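Local coordinates for protein pentalenene synthase (Streptomyces chartreusis NRRL 3882, PDB 6Q4S) that probably converts (2E,6E)-farnesyl diphosphate, with magnesium as cofactor, into the bicyclic sesquiterpene alcohol 7-epi-alpha-eudesmol through a 1,10-cyclization, at residues A[293-296]-A[297-301]; A[134-137]-A[138-142]. All blocks are in the same frame, centred on the assembly; numbering follows the deposited sequence.

How the contacts relate
Followed from the N terminus, the chain reaches contact 2 first, where the loop after helix 118-131 turns into helix 136-161; contact 1 comes much later, inside helix 288-313. Both are local, each spanning about one to two turns of a single helix, so neither closes a long loop, and the two stand in series without nesting or crossing. Their centres are about 17 Å apart and their nearest atoms about 8 Å, with no direct touch. Helix 183-194 and the loop after it lie against both: Arg194 and Glu197 meet contact 1, whereas Asp188, Glu191 and again Glu197 meet contact 2. Contact 2 also faces the second subunit, which contact 1 does not touch.

Contact 1 (A[293-296]-A[297-301])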
ATOM      1  N   ARG A 293      19.228 -15.286   3.720  1.00 40.57           N
ATOM      2  CA  ARG A 293      18.196 -14.284   4.025  1.00 40.96           C
ATOM      3  C   ARG A 293      16.791 -14.920   3.830  1.00 38.33           C
ATOM      4  O   ARG A 293      15.913 -14.687   4.638  1.00 38.97           O
ATOM      5  CB  ARG A 293      18.399 -13.002   3.170  1.00 41.45           C
ATOM      6  CG  ARG A 293      19.603 -12.142   3.648  1.00 41.52           C
ATOM      7  CD  ARG A 293      20.175 -11.292   2.492  1.00 44.60           C
ATOM      8  NE  ARG A 293      19.114 -10.510   1.845  1.00 41.18           N
ATOM      9  CZ  ARG A 293      19.123 -10.000   0.619  1.00 47.21           C
ATOM     10  NH1 ARG A 293      20.164 -10.121  -0.188  1.00 46.79           N
ATOM     11  NH2 ARG A 293      18.059  -9.328   0.187  1.00 45.01           N
ATOM     12  N   VAL A 294      16.637 -15.700   2.761  1.00 36.43           N
ATOM     13  CA  VAL A 294      15.470 -16.580   2.562  1.00 41.53           C
ATOM     14  C   VAL A 294      15.176 -17.479   3.753  1.00 42.32           C
ATOM     15  O   VAL A 294      14.036 -17.439   4.375  1.00 39.67           O
ATOM     16  CB  VAL A 294      15.588 -17.378   1.256  1.00 38.53           C
ATOM     17  CG1 VAL A 294      14.479 -18.446   1.136  1.00 41.13           C
ATOM     18  CG2 VAL A 294      15.474 -16.434   0.083  1.00 35.63           C
ATOM     19  N   ARG A 295      16.202 -18.217   4.158  1.00 42.47           N
ATOM     20  CA  ARG A 295      16.089 -19.097   5.320  1.00 44.86           C
ATOM     21  C   ARG A 295      15.610 -18.330   6.530  1.00 42.62           C
ATOM     22  O   ARG A 295      14.711 -18.794   7.234  1.00 43.11           O
ATOM     23  CB  ARG A 295      17.407 -19.859   5.611  1.00 47.41           C
ATOM     24  CG  ARG A 295      17.379 -20.692   6.892  1.00 57.16           C
ATOM     25  CD  ARG A 295      18.720 -21.351   7.263  1.00 65.53           C
ATOM     26  NE  ARG A 295      19.767 -20.343   7.465  1.00 70.53           N
ATOM     27  CZ  ARG A 295      19.863 -19.521   8.518  1.00 73.70           C
ATOM     28  NH1 ARG A 295      19.007 -19.551   9.541  1.00 72.45           N
ATOM     29  NH2 ARG A 295      20.854 -18.642   8.561  1.00 85.20           N
ATOM     30  N   MET A 296      16.159 -17.134   6.780  1.00 39.62           N
ATOM     31  CA  MET A 296      15.668 -16.328   7.904  1.00 39.16           C
ATOM     32  C   MET A 296      14.167 -15.896   7.742  1.00 32.61           C
ATOM     33  O   MET A 296      13.439 -15.773   8.744  1.00 32.09           O
ATOM     34  CB  MET A 296      16.556 -15.074   8.121  1.00 42.92           C
ATOM     35  CG  MET A 296      17.913 -15.377   8.789  1.00 46.11           C
ATOM     36  SD  MET A 296      18.924 -13.901   9.214  1.00 45.53           S
ATOM     37  CE  MET A 296      19.319 -13.367   7.537  1.00 43.47           C
ATOM     38  N   GLY A 297      13.804 -15.613   6.507  1.00 31.76           N
ATOM     39  CA  GLY A 297      12.396 -15.351   6.109  1.00 39.72           C
ATOM     40  C   GLY A 297      11.450 -16.471   6.493  1.00 37.16           C
ATOM     41  O   GLY A 297      10.388 -16.250   7.105  1.00 37.43           O
ATOM     42  N   VAL A 298      11.869 -17.689   6.183  1.00 36.55           N
ATOM     43  CA  VAL A 298      11.091 -18.873   6.531  1.00 34.95           C
ATOM     44  C   VAL A 298      11.021 -19.015   8.037  1.00 35.51           C
ATOM     45  O   VAL A 298       9.964 -19.304   8.599  1.00 39.39           O
ATOM     46  CB  VAL A 298      11.684 -20.134   5.837  1.00 35.24           C
ATOM     47  CG1 VAL A 298      10.952 -21.392   6.280  1.00 37.33           C
ATOM     48  CG2 VAL A 298      11.661 -19.959   4.345  1.00 36.55           C
ATOM     49  N   GLU A 299      12.111 -18.730   8.739  1.00 34.91           N
ATOM     50  CA  GLU A 299      12.054 -18.791  10.188  1.00 35.55           C
ATOM     51  C   GLU A 299      11.087 -17.803  10.831  1.00 35.99           C
ATOM     52  O   GLU A 299      10.494 -18.138  11.862  1.00 36.06           O
ATOM     53  CB  GLU A 299      13.452 -18.703  10.833  1.00 41.45           C
ATOM     54  CG  GLU A 299      14.371 -19.852  10.445  1.00 40.81           C
ATOM     55  CD  GLU A 299      15.798 -19.716  11.024  1.00 49.75           C
ATOM     56  OE1 GLU A 299      16.103 -18.965  12.032  1.00 43.86           O
ATOM     57  OE2 GLU A 299      16.637 -20.391  10.428  1.00 52.06           O
ATOM     58  N   ALA A 300      10.950 -16.599  10.256  1.00 33.10           N
ATOM     59  CA  ALA A 300       9.987 -15.633  10.732  1.00 31.74           C
ATOM     60  C   ALA A 300       8.535 -16.243  10.638  1.00 30.33           C
ATOM     61  O   ALA A 300       7.751 -16.044  11.524  1.00 32.84           O
ATOM     62  CB  ALA A 300      10.062 -14.313   9.909  1.00 30.77           C
ATOM     63  N   ILE A 301       8.262 -17.002   9.596  1.00 31.82           N
ATOM     64  CA  ILE A 301       6.964 -17.665   9.458  1.00 33.53           C
ATOM     65  C   ILE A 301       6.821 -18.698  10.584  1.00 37.68           C
ATOM     66  O   ILE A 301       5.836 -18.679  11.303  1.00 36.41           O
ATOM     67  CB  ILE A 301       6.747 -18.308   8.089  1.00 31.82           C
ATOM     68  CG1 ILE A 301       6.853 -17.272   6.971  1.00 30.95           C
ATOM     69  CG2 ILE A 301       5.334 -18.942   8.103  1.00 34.73           C
ATOM     70  CD1 ILE A 301       6.866 -17.868   5.599  1.00 34.63           C
TER
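Glu299 OE2 takes a charged hydrogen bond from Arg295 NH1 at 2.7 Å, the two residues lying one helical turn apart. The N-H...O angle of 136° shows a bent bond. The carboxylate oxygen lies at the rim of the guanidinium and almost in its plane, yet NH1 reaches it from above the carboxylate plane, the two flat groups being turned 46° apart. The side chains run alongside each other in the same direction. With chi1 and chi2 both extended, the arginine chain runs outward until a bend at chi3 (60°) turns NH1 to OE2. Arg295 CG also lies 3.6 Å from Glu299 OE2, and Glu299 CG rests 3.4 Å from Arg295 O. An i to i+4 salt bridge of this kind spans one turn of helix 288-313 on its more exposed side. Beneath it the backbone ladder is regular: Gly297 N, Val298 N, Glu299 N and Ala300 N each donate to the carbonyl four residues back, Val298 N to Val294 O at 2.8 Å. On the buried side, Val294 packs on Val277 and Met280, and Val298 on Gln274, all of helix 252-284. The charged pair has further partners, since Arg295 NH2 also pairs with Asp292 and Glu299 OE1 with Arg194 of helix 183-194. With an alanine in place of Glu299, Arg295 NH1 and Arg194 would probably each lose a carboxylate mate, Arg295 keeping its bridge to Asp292. The Met296 side chain packs on Phe196 and Arg194.

Contact 2 (A[134-137]-A[138-142]); sequences MSLT and WQTRF
Met134 CE lies over one face of the Trp138 indole, 3.6 Å from the centroid of the five-membered ring and only 9° off its normal, a CH-pi contact. Two successive bends, chi2 -56° and chi3 -62°, fold the methionine chain back over the ring. Its sulfur joins in a longer Met-aromatic contact, with SD 4.9 Å from the centroid of the six-membered ring, and Met134 CB closes to 3.5 Å on Trp138 CE3. Phe142 CB covers the opposite face, and Gln139 CG stands in plane at the edge. The next shell fixes this arrangement through the start of helix 136-161. Ser135 is the N-cap: its OG accepts from Trp138 N at 3.0 Å in a fairly straight bond. Gln139 reaches back beyond the cap, and its NE2 donates to Met134 O at 2.9 Å, with that oxygen near the amide plane although the donor stands above the carbonyl plane. Gln139 N donates to Ser135 O, so this one residue holds the carbonyls of both residues that precede the helix. Farther out, Glu197 bonds to Ser135 OG, and Trp138 NE1 donates to Asp188 O, a bond that limits rotation of the indole. Arg141 forms salt bridges to Glu191 and Asp188 of helix 183-194, and Thr140 OG1 hydrogen-bonds with Arg148 of the second subunit. Chemically, the buried indole is probably held largely by dispersion and CH-pi contact at its faces and by a hydrogen bond at its nitrogen, while the serine hydroxyl oxygen gives the first-turn amide of Trp138 an acceptor.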
ATOM      1  N   MET A 134      14.652   0.445   7.078  1.00 36.28           N
ATOM      2  CA  MET A 134      14.106  -0.525   6.163  1.00 33.78           C
ATOM      3  C   MET A 134      14.009   0.090   4.786  1.00 31.24           C
ATOM      4  O   MET A 134      13.674   1.244   4.655  1.00 31.71           O
ATOM      5  CB  MET A 134      12.665  -0.978   6.663  1.00 33.53           C
ATOM      6  CG  MET A 134      12.647  -1.581   8.068  1.00 33.31           C
ATOM      7  SD  MET A 134      13.764  -2.985   8.269  1.00 36.19           S
ATOM      8  CE  MET A 134      13.212  -4.252   7.141  1.00 37.45           C
ATOM      9  N   SER A 135      14.186  -0.705   3.752  1.00 30.86           N
ATOM     10  CA  SER A 135      14.126  -0.239   2.394  1.00 34.25           C
ATOM     11  C   SER A 135      12.689   0.221   1.975  1.00 34.64           C
ATOM     12  O   SER A 135      11.706  -0.152   2.598  1.00 31.19           O
ATOM     13  CB  SER A 135      14.580  -1.345   1.457  1.00 39.79           C
ATOM     14  OG  SER A 135      13.541  -2.315   1.249  1.00 34.73           O
ATOM     15  N   LEU A 136      12.617   0.992   0.922  1.00 31.25           N
ATOM     16  CA  LEU A 136      11.362   1.363   0.314  1.00 35.91           C
ATOM     17  C   LEU A 136      10.535   0.096  -0.113  1.00 34.07           C
ATOM     18  O   LEU A 136       9.315   0.061   0.051  1.00 33.15           O
ATOM     19  CB  LEU A 136      11.585   2.313  -0.886  1.00 35.35           C
ATOM     20  CG  LEU A 136      10.261   2.836  -1.503  1.00 38.42           C
ATOM     21  CD1 LEU A 136       9.492   3.688  -0.488  1.00 39.89           C
ATOM     22  CD2 LEU A 136      10.601   3.634  -2.748  1.00 41.47           C
ATOM     23  N   THR A 137      11.232  -0.930  -0.577  1.00 32.76           N
ATOM     24  CA  THR A 137      10.625  -2.187  -0.994  1.00 34.20           C
ATOM     25  C   THR A 137       9.894  -2.814   0.213  1.00 33.37           C
ATOM     26  O   THR A 137       8.764  -3.254   0.075  1.00 29.83           O
ATOM     27  CB  THR A 137      11.691  -3.172  -1.602  1.00 37.53           C
ATOM     28  OG1 THR A 137      12.180  -2.648  -2.835  1.00 39.22           O
ATOM     29  CG2 THR A 137      11.111  -4.563  -1.903  1.00 36.21           C
ATOM     30  N   TRP A 138      10.551  -2.859   1.366  1.00 31.15           N
ATOM     31  CA  TRP A 138       9.964  -3.453   2.547  1.00 30.61           C
ATOM     32  C   TRP A 138       8.791  -2.592   3.039  1.00 32.06           C
ATOM     33  O   TRP A 138       7.729  -3.131   3.411  1.00 27.05           O
ATOM     34  CB  TRP A 138      10.995  -3.633   3.679  1.00 29.31           C
ATOM     35  CG  TRP A 138      10.384  -4.246   4.877  1.00 27.88           C
ATOM     36  CD1 TRP A 138      10.311  -5.593   5.151  1.00 24.60           C
ATOM     37  CD2 TRP A 138       9.694  -3.586   5.940  1.00 25.82           C
ATOM     38  NE1 TRP A 138       9.651  -5.788   6.328  1.00 26.86           N
ATOM     39  CE2 TRP A 138       9.280  -4.582   6.850  1.00 26.29           C
ATOM     40  CE3 TRP A 138       9.411  -2.253   6.240  1.00 26.67           C
ATOM     41  CZ2 TRP A 138       8.521  -4.286   7.965  1.00 27.27           C
ATOM     42  CZ3 TRP A 138       8.677  -1.961   7.360  1.00 25.95           C
ATOM     43  CH2 TRP A 138       8.290  -2.946   8.243  1.00 28.98           C
ATOM     44  N   GLN A 139       8.955  -1.257   3.053  1.00 27.62           N
ATOM     45  CA  GLN A 139       7.914  -0.372   3.529  1.00 26.76           C
ATOM     46  C   GLN A 139       6.650  -0.481   2.655  1.00 25.65           C
ATOM     47  O   GLN A 139       5.535  -0.426   3.184  1.00 26.90           O
ATOM     48  CB  GLN A 139       8.404   1.085   3.579  1.00 27.59           C
ATOM     49  CG  GLN A 139       9.494   1.284   4.580  1.00 30.36           C
ATOM     50  CD  GLN A 139      10.011   2.718   4.575  1.00 36.62           C
ATOM     51  OE1 GLN A 139       9.235   3.615   4.681  1.00 37.62           O
ATOM     52  NE2 GLN A 139      11.289   2.905   4.487  1.00 37.29           N
ATOM     53  N   THR A 140       6.828  -0.621   1.370  1.00 25.84           N
ATOM     54  CA  THR A 140       5.694  -0.801   0.426  1.00 27.73           C
ATOM     55  C   THR A 140       4.961  -2.107   0.670  1.00 28.19           C
ATOM     56  O   THR A 140       3.757  -2.124   0.759  1.00 27.39           O
ATOM     57  CB  THR A 140       6.215  -0.784  -0.999  1.00 31.32           C
ATOM     58  OG1 THR A 140       6.614   0.556  -1.304  1.00 32.77           O
ATOM     59  CG2 THR A 140       5.192  -1.258  -1.998  1.00 31.54           C
ATOM     60  N   ARG A 141       5.729  -3.185   0.788  1.00 29.41           N
ATOM     61  CA  ARG A 141       5.189  -4.479   1.108  1.00 28.71           C
ATOM     62  C   ARG A 141       4.422  -4.458   2.445  1.00 32.07           C
ATOM     63  O   ARG A 141       3.287  -4.937   2.493  1.00 25.46           O
ATOM     64  CB  ARG A 141       6.290  -5.546   1.069  1.00 30.35           C
ATOM     65  CG  ARG A 141       5.893  -6.880   1.695  1.00 32.81           C
ATOM     66  CD  ARG A 141       6.622  -8.068   1.077  1.00 32.05           C
ATOM     67  NE  ARG A 141       8.076  -7.966   1.171  1.00 37.97           N
ATOM     68  CZ  ARG A 141       8.823  -8.165   2.260  1.00 35.02           C
ATOM     69  NH1 ARG A 141      10.171  -7.993   2.176  1.00 39.90           N
ATOM     70  NH2 ARG A 141       8.282  -8.485   3.428  1.00 33.97           N
ATOM     71  N   PHE A 142       5.039  -3.921   3.505  1.00 27.24           N
ATOM     72  CA  PHE A 142       4.402  -3.800   4.820  1.00 29.09           C
ATOM     73  C   PHE A 142       3.106  -2.991   4.710  1.00 26.32           C
ATOM     74  O   PHE A 142       2.033  -3.364   5.240  1.00 26.87           O
ATOM     75  CB  PHE A 142       5.302  -3.187   5.888  1.00 27.09           C
ATOM     76  CG  PHE A 142       4.603  -3.057   7.233  1.00 27.01           C
ATOM     77  CD1 PHE A 142       3.797  -1.971   7.527  1.00 27.85           C
ATOM     78  CD2 PHE A 142       4.709  -4.042   8.157  1.00 27.04           C
ATOM     79  CE1 PHE A 142       3.072  -1.902   8.717  1.00 29.23           C
ATOM     80  CE2 PHE A 142       4.044  -3.980   9.372  1.00 28.56           C
ATOM     81  CZ  PHE A 142       3.214  -2.903   9.662  1.00 29.47           C
TER